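Galectin (Xenopus laevis, PDB 3WUD) binds beta-galactosides such as lactose, and probably glycans of laminin, as a small proto-type galectin with a beta-sandwich carbohydrate-recognition domain. Local coordinates at residues D57-C63 with E74-F80; A34-D40 with I120-D126. All coordinates share one frame; numbering follows the deposited sequence.

Contact 1 (D57-C63 with E74-F80); sequences DTNKIIC and EQRENVF. With GLC (alpha-D-glucopyranose), chain B; GAL (beta-D-galactopyranose), chain C.
The sugar-binding edge of the galectin beta-sandwich is built here from the hairpin of strands 60-67 and 70-77, where Arg-76 on the edge strand 70-77 reaches across to Asp-57. Arg-76 grips the carboxylate side-on with two nitrogens. NE bonds to Asp-57 OD1 at 3.3 Å from above the carboxylate plane, whereas NH2 meets Asp-57 OD2 at 3.1 Å on its syn side. The two planes are turned 59° apart, so this is not a flat paired bridge. Asp-57 OD2 also pairs with Arg-51, and Arg-76 NH1 with Glu-74 OE1, though at a doubtfully short distance, giving a chain of alternating charges beside the glycan. Ile-62 runs alongside Arg-76, its CD1 3.6 Å from Arg-76 CG, and its CG1 lies over one guanidinium face toward the rim.

Glu-74 and Arg-76 bring this network to the bound sugar. Glu-74 OE2 accepts from GAL O6 at 2.6 Å and, in a very short contact whose length is doubtful, from GLC O3, bridging both rings, while the bond from Arg-76 NH2 to GLC O2 is weak. His-47, Arg-51, Glu-55 and Asn-64 also hydrogen-bond to the galactose.

Between the backbones, the hydrogen-bonded antiparallel pairs Ile-61 with Glu-77 and Cys-63 with Gln-75 flank the non-hydrogen-bonded pair Ile-62 with Arg-76. On the face of Ile-61 and Cys-63, Gln-75 NE2 donates to Glu-77 OE2 along the strand and to Asn-110 O on the other sheet. Ile-61 CD1 packs 3.9 Å from Val-79 CG1.

At the far end, Asn-59 and Lys-60 form a G1 bulge opposite Arg-51. With CG anti to the backbone N (chi1 -157°), the Phe-80 ring lies under this turn, and Asn-59 CA sits 3.5 Å above the ring centroid, only 3° off its normal, in a CH-pi contact.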
ATOM      1  N   ASP A  57     -16.172  21.782  11.733  1.00 22.67           N
ATOM      2  CA  ASP A  57     -14.920  21.651  12.475  1.00 21.67           C
ATOM      3  C   ASP A  57     -13.813  22.332  11.656  1.00 21.84           C
ATOM      4  O   ASP A  57     -13.782  22.131  10.416  1.00 24.27           O
ATOM      5  CB  ASP A  57     -14.561  20.183  12.716  1.00 21.58           C
ATOM      6  CG  ASP A  57     -15.544  19.506  13.600  1.00 22.86           C
ATOM      7  OD1 ASP A  57     -15.953  20.093  14.615  1.00 20.21           O
ATOM      8  OD2 ASP A  57     -15.960  18.402  13.220  1.00 20.45           O
ATOM      9  N   THR A  58     -13.034  23.215  12.310  1.00 21.31           N
ATOM     10  CA  THR A  58     -11.898  23.939  11.744  0.50 21.39           C
ATOM     11  C   THR A  58     -10.623  23.561  12.480  1.00 23.03           C
ATOM     12  O   THR A  58     -10.488  23.775  13.703  1.00 21.02           O
ATOM     13  CB  THR A  58     -12.089  25.483  11.848  1.00 26.86           C
ATOM     14  OG1 THR A  58     -13.187  25.853  10.997  1.00 27.23           O
ATOM     15  CG2 THR A  58     -10.761  26.225  11.367  1.00 29.94           C
ATOM     16  N   ASN A  59      -9.664  22.968  11.749  1.00 21.13           N
ATOM     17  CA  ASN A  59      -8.422  22.509  12.338  1.00 22.10           C
ATOM     18  C   ASN A  59      -8.564  21.632  13.560  1.00 21.03           C
ATOM     19  O   ASN A  59      -7.919  21.877  14.598  1.00 18.55           O
ATOM     20  CB  ASN A  59      -7.452  23.703  12.579  1.00 24.62           C
ATOM     21  CG  ASN A  59      -7.140  24.482  11.277  1.00 24.96           C
ATOM     22  OD1 ASN A  59      -7.481  24.070  10.170  1.00 27.87           O
ATOM     23  ND2 ASN A  59      -6.489  25.614  11.429  1.00 25.41           N
ATOM     24  N   LYS A  60      -9.418  20.582  13.418  1.00 17.51           N
ATOM     25  CA  LYS A  60      -9.533  19.583  14.474  1.00 19.08           C
ATOM     26  C   LYS A  60      -9.275  18.251  13.813  1.00 14.47           C
ATOM     27  O   LYS A  60      -9.599  18.072  12.670  1.00 18.54           O
ATOM     28  CB  LYS A  60     -10.947  19.527  15.059  1.00 19.64           C
ATOM     29  CG  LYS A  60     -11.495  20.878  15.566  1.00 22.24           C
ATOM     30  CD  LYS A  60     -10.820  21.238  16.852  1.00 20.67           C
ATOM     31  CE  LYS A  60     -11.349  22.578  17.395  1.00 22.45           C
ATOM     32  NZ  LYS A  60     -10.561  23.670  16.760  1.00 22.26           N
ATOM     33  N   ILE A  61      -8.808  17.290  14.582  1.00 16.47           N
ATOM     34  CA  ILE A  61      -8.808  15.933  14.153  1.00 15.84           C
ATOM     35  C   ILE A  61     -10.027  15.218  14.810  1.00 15.39           C
ATOM     36  O   ILE A  61     -10.115  15.146  16.067  1.00 16.47           O
ATOM     37  CB  ILE A  61      -7.554  15.184  14.564  1.00 14.69           C
ATOM     38  CG1 ILE A  61      -6.293  15.878  14.016  1.00 15.94           C
ATOM     39  CG2 ILE A  61      -7.646  13.761  14.043  1.00 18.92           C
ATOM     40  CD1 ILE A  61      -5.028  15.215  14.470  1.00 15.84           C
ATOM     41  N   ILE A  62     -10.893  14.655  13.972  1.00 14.74           N
ATOM     42  CA  ILE A  62     -12.010  13.864  14.536  1.00 15.64           C
ATOM     43  C   ILE A  62     -11.585  12.424  14.341  1.00 14.22           C
ATOM     44  O   ILE A  62     -11.143  12.073  13.250  1.00 13.97           O
ATOM     45  CB  ILE A  62     -13.266  14.125  13.744  1.00 16.26           C
ATOM     46  CG1 ILE A  62     -13.891  15.449  14.168  1.00 20.16           C
ATOM     47  CG2 ILE A  62     -14.308  13.019  13.976  1.00 17.53           C
ATOM     48  CD1 ILE A  62     -12.970  16.633  14.377  1.00 22.44           C
ATOM     49  N   CYS A  63     -11.594  11.599  15.394  1.00 15.06           N
ATOM     50  CA  CYS A  63     -11.410  10.149  15.228  1.00 15.45           C
ATOM     51  C   CYS A  63     -12.686   9.423  15.645  1.00 14.29           C
ATOM     52  O   CYS A  63     -13.450   9.866  16.524  1.00 15.10           O
ATOM     53  CB  CYS A  63     -10.283   9.661  16.104  1.00 14.28           C
ATOM     54  SG  CYS A  63      -8.660  10.318  15.543  1.00 19.42           S
ATOM     55  N   GLU A  74     -17.383   9.770  18.669  1.00 16.60           N
ATOM     56  CA  GLU A  74     -16.232  10.524  18.188  1.00 20.14           C
ATOM     57  C   GLU A  74     -15.293  10.951  19.296  1.00 21.62           C
ATOM     58  O   GLU A  74     -15.753  11.270  20.395  1.00 21.62           O
ATOM     59  CB  GLU A  74     -16.683  11.805  17.488  1.00 19.91           C
ATOM     60  CG  GLU A  74     -17.291  11.611  16.136  1.00 20.58           C
ATOM     61  CD  GLU A  74     -17.771  12.914  15.460  1.00 21.64           C
ATOM     62  OE1 GLU A  74     -17.687  14.012  16.019  1.00 27.23           O
ATOM     63  OE2 GLU A  74     -18.182  12.820  14.331  1.00 18.43           O
ATOM     64  N   GLN A  75     -14.005  10.996  18.959  1.00 21.78           N
ATOM     65  CA  GLN A  75     -12.955  11.583  19.796  1.00 21.50           C
ATOM     66  C   GLN A  75     -12.398  12.812  19.018  1.00 24.98           C
ATOM     67  O   GLN A  75     -12.032  12.725  17.844  1.00 25.23           O
ATOM     68  CB  GLN A  75     -11.882  10.539  20.133  1.00 23.27           C
ATOM     69  CG  GLN A  75     -10.880  11.019  21.146  1.00 23.99           C
ATOM     70  CD  GLN A  75      -9.857   9.950  21.484  1.00 25.01           C
ATOM     71  OE1 GLN A  75     -10.209   8.882  22.021  1.00 24.10           O
ATOM     72  NE2 GLN A  75      -8.607  10.219  21.166  1.00 24.52           N
ATOM     73  N   ARG A  76     -12.425  13.975  19.663  1.00 23.06           N
ATOM     74  CA  ARG A  76     -11.968  15.201  19.042  1.00 24.35           C
ATOM     75  C   ARG A  76     -10.593  15.646  19.628  1.00 24.29           C
ATOM     76  O   ARG A  76     -10.417  15.777  20.859  1.00 20.59           O
ATOM     77  CB  ARG A  76     -13.022  16.313  19.136  1.00 27.36           C
ATOM     78  CG  ARG A  76     -13.793  16.598  17.851  1.00 34.46           C
ATOM     79  CD  ARG A  76     -14.925  17.658  17.979  1.00 39.99           C
ATOM     80  NE  ARG A  76     -15.802  17.643  16.775  1.00 37.02           N
ATOM     81  CZ  ARG A  76     -16.743  16.721  16.517  1.00 32.91           C
ATOM     82  NH1 ARG A  76     -16.994  15.769  17.430  1.00 33.91           N
ATOM     83  NH2 ARG A  76     -17.485  16.781  15.380  1.00 27.23           N
ATOM     84  N   GLU A  77      -9.606  15.848  18.745  1.00 19.86           N
ATOM     85  CA  GLU A  77      -8.304  16.371  19.158  1.00 19.49           C
ATOM     86  C   GLU A  77      -8.057  17.778  18.583  1.00 20.28           C
ATOM     87  O   GLU A  77      -8.252  17.950  17.429  1.00 19.86           O
ATOM     88  CB  GLU A  77      -7.217  15.401  18.665  1.00 19.67           C
ATOM     89  CG  GLU A  77      -7.413  13.973  19.111  1.00 21.29           C
ATOM     90  CD  GLU A  77      -7.121  13.746  20.575  1.00 25.76           C
ATOM     91  OE1 GLU A  77      -6.292  14.478  21.186  1.00 24.96           O
ATOM     92  OE2 GLU A  77      -7.692  12.782  21.139  1.00 28.66           O
ATOM     93  N   ASN A  78      -7.648  18.751  19.416  1.00 19.16           N
ATOM     94  CA  ASN A  78      -7.196  20.069  18.996  1.00 20.50           C
ATOM     95  C   ASN A  78      -5.774  20.045  18.354  1.00 21.81           C
ATOM     96  O   ASN A  78      -5.421  20.925  17.633  1.00 25.58           O
ATOM     97  CB  ASN A  78      -7.208  21.159  20.120  1.00 18.74           C
ATOM     98  CG  ASN A  78      -8.596  21.449  20.645  1.00 18.50           C
ATOM     99  OD1 ASN A  78      -9.588  20.991  20.085  1.00 19.55           O
ATOM    100  ND2 ASN A  78      -8.692  22.228  21.729  1.00 19.10           N
ATOM    101  N   VAL A  79      -4.982  19.002  18.534  1.00 22.46           N
ATOM    102  CA  VAL A  79      -3.679  19.015  17.856  1.00 24.13           C
ATOM    103  C   VAL A  79      -3.908  18.998  16.354  1.00 23.11           C
ATOM    104  O   VAL A  79      -4.796  18.296  15.871  1.00 19.12           O
ATOM    105  CB  VAL A  79      -2.821  17.828  18.270  1.00 25.91           C
ATOM    106  CG1 VAL A  79      -3.385  16.542  17.766  1.00 25.18           C
ATOM    107  CG2 VAL A  79      -1.414  17.979  17.709  1.00 31.74           C
ATOM    108  N   PHE A  80      -3.100  19.753  15.612  1.00 20.56           N
ATOM    109  CA  PHE A  80      -3.312  19.871  14.165  1.00 18.71           C
ATOM    110  C   PHE A  80      -2.083  20.388  13.440  1.00 19.52           C
ATOM    111  O   PHE A  80      -2.053  21.548  13.006  1.00 20.80           O
ATOM    112  CB  PHE A  80      -4.493  20.801  13.901  1.00 16.88           C
ATOM    113  CG  PHE A  80      -5.153  20.600  12.561  1.00 17.72           C
ATOM    114  CD1 PHE A  80      -6.109  19.613  12.395  1.00 17.54           C
ATOM    115  CD2 PHE A  80      -4.896  21.423  11.459  1.00 15.94           C
ATOM    116  CE1 PHE A  80      -6.744  19.423  11.168  1.00 16.10           C
ATOM    117  CE2 PHE A  80      -5.478  21.194  10.213  1.00 18.45           C
ATOM    118  CZ  PHE A  80      -6.435  20.173  10.068  1.00 17.45           C
TER
HETATM  119  C1  GLC B   1     -22.152  14.993  13.605  1.00 23.44           C
HETATM  120  C2  GLC B   1     -20.692  15.388  13.568  1.00 18.08           C
HETATM  121  C3  GLC B   1     -19.894  14.953  12.378  1.00 18.41           C
HETATM  122  C4  GLC B   1     -20.477  13.725  11.643  1.00 16.24           C
HETATM  123  C5  GLC B   1     -21.982  13.830  11.396  1.00 18.37           C
HETATM  124  C6  GLC B   1     -22.586  12.514  11.030  1.00 21.47           C
HETATM  125  O1  GLC B   1     -22.989  15.951  14.200  1.00 20.38           O
HETATM  126  O2  GLC B   1     -20.375  16.713  13.939  1.00 19.10           O
HETATM  127  O3  GLC B   1     -18.557  14.764  12.860  1.00 16.31           O
HETATM  128  O4  GLC B   1     -19.821  13.709  10.426  1.00 17.28           O
HETATM  129  O5  GLC B   1     -22.685  14.241  12.533  1.00 19.67           O
HETATM  130  O6  GLC B   1     -23.965  12.788  10.794  1.00 32.04           O
HETATM  131  C1  GAL C   2     -19.305  12.378  10.138  1.00 17.14           C
HETATM  132  C2  GAL C   2     -18.713  12.340   8.736  1.00 19.74           C
HETATM  133  C3  GAL C   2     -18.061  11.005   8.382  1.00 16.22           C
HETATM  134  C4  GAL C   2     -17.127  10.602   9.532  1.00 17.27           C
HETATM  135  C5  GAL C   2     -17.882  10.690  10.866  1.00 15.40           C
HETATM  136  C6  GAL C   2     -17.073  10.332  12.093  1.00 14.87           C
HETATM  137  O2  GAL C   2     -19.741  12.562   7.780  1.00 19.09           O
HETATM  138  O3  GAL C   2     -17.440  11.105   7.113  1.00 17.40           O
HETATM  139  O4  GAL C   2     -15.990  11.476   9.568  1.00 16.75           O
HETATM  140  O5  GAL C   2     -18.380  12.005  11.140  1.00 15.01           O
HETATM  141  O6  GAL C   2     -17.801  10.408  13.303  1.00 16.76           O

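Contact 2 (A34-D40 with I120-D126); sequences AINLGKD and ITFLSMD
Leu-37 and Leu-123 meet methyl against methyl on the inner face of the sheet, their CD2 atoms a tight 3.2 Å apart. The same Leu-123 CD2 also fits against Ile-35 CG2 at 3.6 Å, so one branch fills the notch between two neighbours on strand 34-37. Beyond these bumps, Ile-90 and Phe-92 of strand 86-95 close over Ile-35, and Phe-92 also reaches Leu-37.

The other face is polar toward Asp-126 and aromatic at the corner. Asn-36 ND2 donates to Ser-124 OG (3.1 Å, 163°) within its amide plane, while Asn-36 OD1 is held by His-47, a residue of the glycan pocket. A chi1 of -180° swings the Phe-122 ring away from its own backbone N and lays it flat beneath the turning chain: Asp-40 C sits 3.6 Å above its plane, over the centre.

At that corner Gly-38 O accepts from both Thr-121 N and Phe-122 N, the signature of a classic beta bulge. A water links Lys-39 O to Thr-121 OG1. The whole is an antiparallel strand pair of the galectin beta-sandwich, with a leucine-isoleucine face turned to the second sheet.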
ATOM      1  N   ALA A  34      -9.060  11.482   5.258  1.00 12.53           N
ATOM      2  CA  ALA A  34      -9.312  10.450   6.271  1.00 13.84           C
ATOM      3  C   ALA A  34      -8.405   9.294   5.939  1.00 11.90           C
ATOM      4  O   ALA A  34      -8.195   8.987   4.744  1.00 11.05           O
ATOM      5  CB  ALA A  34     -10.788  10.018   6.277  1.00 15.46           C
ATOM      6  N   ILE A  35      -7.868   8.676   6.996  1.00 14.04           N
ATOM      7  CA  ILE A  35      -7.175   7.402   6.880  1.00 13.87           C
ATOM      8  C   ILE A  35      -7.896   6.430   7.854  1.00 12.62           C
ATOM      9  O   ILE A  35      -8.114   6.733   9.035  1.00 13.74           O
ATOM     10  CB  ILE A  35      -5.729   7.547   7.341  1.00 14.32           C
ATOM     11  CG1 ILE A  35      -4.980   8.562   6.475  1.00 15.37           C
ATOM     12  CG2 ILE A  35      -5.037   6.151   7.411  1.00 16.01           C
ATOM     13  CD1 ILE A  35      -3.854   9.162   7.219  1.00 17.69           C
ATOM     14  N   ASN A  36      -8.345   5.329   7.283  1.00 11.78           N
ATOM     15  CA  ASN A  36      -9.014   4.273   7.996  1.00 12.10           C
ATOM     16  C   ASN A  36      -8.169   3.008   8.151  1.00 12.59           C
ATOM     17  O   ASN A  36      -7.607   2.575   7.181  1.00 11.98           O
ATOM     18  CB  ASN A  36     -10.218   3.941   7.175  1.00 11.94           C
ATOM     19  CG  ASN A  36     -11.154   5.115   7.017  1.00 12.33           C
ATOM     20  OD1 ASN A  36     -11.510   5.773   8.000  1.00 11.96           O
ATOM     21  ND2 ASN A  36     -11.553   5.371   5.803  1.00 14.78           N
ATOM     22  N   LEU A  37      -8.099   2.424   9.333  1.00 11.76           N
ATOM     23  CA  LEU A  37      -7.388   1.160   9.570  0.50 13.20           C
ATOM     24  C   LEU A  37      -8.354   0.227  10.265  1.00 12.71           C
ATOM     25  O   LEU A  37      -9.058   0.654  11.215  1.00 12.82           O
ATOM     26  CB  LEU A  37      -6.210   1.387  10.520  1.00 16.36           C
ATOM     27  CG  LEU A  37      -4.963   2.101  10.041  1.00 19.44           C
ATOM     28  CD1 LEU A  37      -3.904   1.880  11.124  1.00 22.48           C
ATOM     29  CD2 LEU A  37      -4.497   1.481   8.771  1.00 22.60           C
ATOM     30  N   GLY A  38      -8.402  -1.035   9.875  1.00 12.67           N
ATOM     31  CA  GLY A  38      -9.276  -1.966  10.552  1.00 12.89           C
ATOM     32  C   GLY A  38      -9.182  -3.303   9.884  1.00 14.03           C
ATOM     33  O   GLY A  38      -8.055  -3.785   9.563  1.00 13.08           O
ATOM     34  N   LYS A  39     -10.350  -3.907   9.701  1.00 14.96           N
ATOM     35  CA  LYS A  39     -10.467  -5.334   9.300  1.00 16.95           C
ATOM     36  C   LYS A  39     -11.058  -5.537   7.922  1.00 17.29           C
ATOM     37  O   LYS A  39     -10.740  -6.530   7.177  1.00 16.34           O
ATOM     38  CB  LYS A  39     -11.260  -6.117  10.394  1.00 18.47           C
ATOM     39  CG  LYS A  39     -10.714  -5.989  11.821  1.00 23.74           C
ATOM     40  CD  LYS A  39     -11.516  -6.847  12.812  1.00 26.66           C
ATOM     41  CE  LYS A  39     -12.951  -6.416  13.049  1.00 29.69           C
ATOM     42  NZ  LYS A  39     -13.460  -7.279  14.150  1.00 30.71           N
ATOM     43  N   ASP A  40     -11.891  -4.561   7.502  1.00 16.35           N
ATOM     44  CA  ASP A  40     -12.459  -4.473   6.191  1.00 17.16           C
ATOM     45  C   ASP A  40     -13.188  -3.112   6.045  1.00 14.89           C
ATOM     46  O   ASP A  40     -13.194  -2.326   6.978  1.00 13.84           O
ATOM     47  CB  ASP A  40     -13.460  -5.656   5.936  1.00 19.62           C
ATOM     48  CG  ASP A  40     -14.495  -5.772   7.009  1.00 23.72           C
ATOM     49  OD1 ASP A  40     -15.098  -4.756   7.326  1.00 19.87           O
ATOM     50  OD2 ASP A  40     -14.657  -6.869   7.619  1.00 25.98           O
ATOM     51  N   ILE A 120      -4.466  -6.058  12.322  1.00 17.49           N
ATOM     52  CA  ILE A 120      -4.957  -5.085  11.345  1.00 17.77           C
ATOM     53  C   ILE A 120      -4.579  -5.506   9.938  1.00 15.75           C
ATOM     54  O   ILE A 120      -3.388  -5.643   9.596  1.00 15.41           O
ATOM     55  CB  ILE A 120      -4.532  -3.663  11.692  1.00 16.93           C
ATOM     56  CG1 ILE A 120      -5.255  -3.261  12.994  1.00 18.78           C
ATOM     57  CG2 ILE A 120      -4.828  -2.694  10.521  1.00 17.89           C
ATOM     58  CD1 ILE A 120      -4.699  -2.087  13.720  1.00 21.08           C
ATOM     59  N   THR A 121      -5.616  -5.636   9.114  1.00 15.10           N
ATOM     60  CA  THR A 121      -5.455  -6.106   7.750  1.00 16.32           C
ATOM     61  C   THR A 121      -6.027  -5.186   6.660  1.00 14.87           C
ATOM     62  O   THR A 121      -5.980  -5.544   5.511  1.00 16.23           O
ATOM     63  CB  THR A 121      -6.086  -7.507   7.596  1.00 16.08           C
ATOM     64  OG1 THR A 121      -7.510  -7.398   7.820  1.00 18.77           O
ATOM     65  CG2 THR A 121      -5.390  -8.447   8.571  1.00 18.01           C
ATOM     66  N   PHE A 122      -6.572  -4.045   7.038  1.00 15.16           N
ATOM     67  CA  PHE A 122      -7.233  -3.183   6.103  1.00 13.24           C
ATOM     68  C   PHE A 122      -6.881  -1.709   6.333  1.00 12.96           C
ATOM     69  O   PHE A 122      -6.872  -1.261   7.459  1.00 12.88           O
ATOM     70  CB  PHE A 122      -8.759  -3.346   6.204  1.00 14.73           C
ATOM     71  CG  PHE A 122      -9.553  -2.458   5.236  1.00 14.36           C
ATOM     72  CD1 PHE A 122     -10.014  -1.228   5.633  1.00 16.22           C
ATOM     73  CD2 PHE A 122      -9.856  -2.911   3.971  1.00 16.04           C
ATOM     74  CE1 PHE A 122     -10.786  -0.441   4.803  1.00 16.81           C
ATOM     75  CE2 PHE A 122     -10.644  -2.130   3.110  1.00 17.75           C
ATOM     76  CZ  PHE A 122     -11.039  -0.874   3.513  1.00 17.63           C
ATOM     77  N   LEU A 123      -6.668  -1.014   5.251  1.00 13.17           N
ATOM     78  CA  LEU A 123      -6.380   0.391   5.234  1.00 14.44           C
ATOM     79  C   LEU A 123      -7.151   1.055   4.094  1.00 14.02           C
ATOM     80  O   LEU A 123      -7.224   0.563   2.954  1.00 15.83           O
ATOM     81  CB  LEU A 123      -4.900   0.587   5.000  1.00 15.09           C
ATOM     82  CG  LEU A 123      -4.428   2.030   4.745  1.00 17.60           C
ATOM     83  CD1 LEU A 123      -4.718   2.802   3.463  1.00 20.26           C
ATOM     84  CD2 LEU A 123      -4.679   2.933   5.879  1.00 22.17           C
ATOM     85  N   SER A 124      -7.746   2.196   4.363  1.00 15.29           N
ATOM     86  CA  SER A 124      -8.213   2.997   3.208  1.00 13.61           C
ATOM     87  C   SER A 124      -7.965   4.476   3.484  1.00 15.72           C
ATOM     88  O   SER A 124      -7.784   4.904   4.588  1.00 14.30           O
ATOM     89  CB  SER A 124      -9.682   2.747   2.839  1.00 14.58           C
ATOM     90  OG  SER A 124     -10.563   3.156   3.884  1.00 15.90           O
ATOM     91  N   MET A 125      -7.932   5.258   2.444  1.00 17.26           N
ATOM     92  CA  MET A 125      -7.716   6.690   2.672  1.00 20.23           C
ATOM     93  C   MET A 125      -8.416   7.492   1.596  1.00 19.59           C
ATOM     94  O   MET A 125      -8.659   7.007   0.469  1.00 21.02           O
ATOM     95  CB  MET A 125      -6.243   6.988   2.756  1.00 24.24           C
ATOM     96  CG  MET A 125      -5.516   6.708   1.463  1.00 27.29           C
ATOM     97  SD  MET A 125      -3.743   6.714   1.715  1.00 35.16           S
ATOM     98  CE  MET A 125      -3.171   8.164   0.861  1.00 34.85           C
ATOM     99  N   ASP A 126      -8.712   8.738   1.910  1.00 18.62           N
ATOM    100  CA  ASP A 126      -9.517   9.568   1.036  1.00 22.03           C
ATOM    101  C   ASP A 126      -9.069  11.029   1.290  1.00 16.96           C
ATOM    102  O   ASP A 126      -8.798  11.402   2.405  1.00 17.94           O
ATOM    103  CB  ASP A 126     -11.004   9.370   1.364  1.00 28.81           C
ATOM    104  CG  ASP A 126     -11.957  10.064   0.382  1.00 38.28           C
ATOM    105  OD1 ASP A 126     -11.654  10.280  -0.848  1.00 44.75           O
ATOM    106  OD2 ASP A 126     -13.060  10.378   0.860  1.00 48.30           O
TER
HETATM  107  O   HOH W   1      -8.801  -7.723   5.357  1.00 31.86           O

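How the contacts relate
From the N terminus, after strands 7-10, 12-14 and 19-26, the chain lays down segment 34-40, turns its corner and runs along strand 43-51 before reaching segment 57-63. Contact 1 then closes a short local loop, the hairpin through strands 60-67 and 70-77. After three more strands, all in the other sheet, segment 120-126 returns to 34-40, and contact 2 closes a long loop with contact 1 nested inside. Both belong to the six-stranded sheet. Contact 2 joins its second and third strands, counted from 7-10, and contact 1 its last two; strand 43-51 lies between them. Their centres are 18 Å apart, on opposite sides of the chain's centre, with no direct touch.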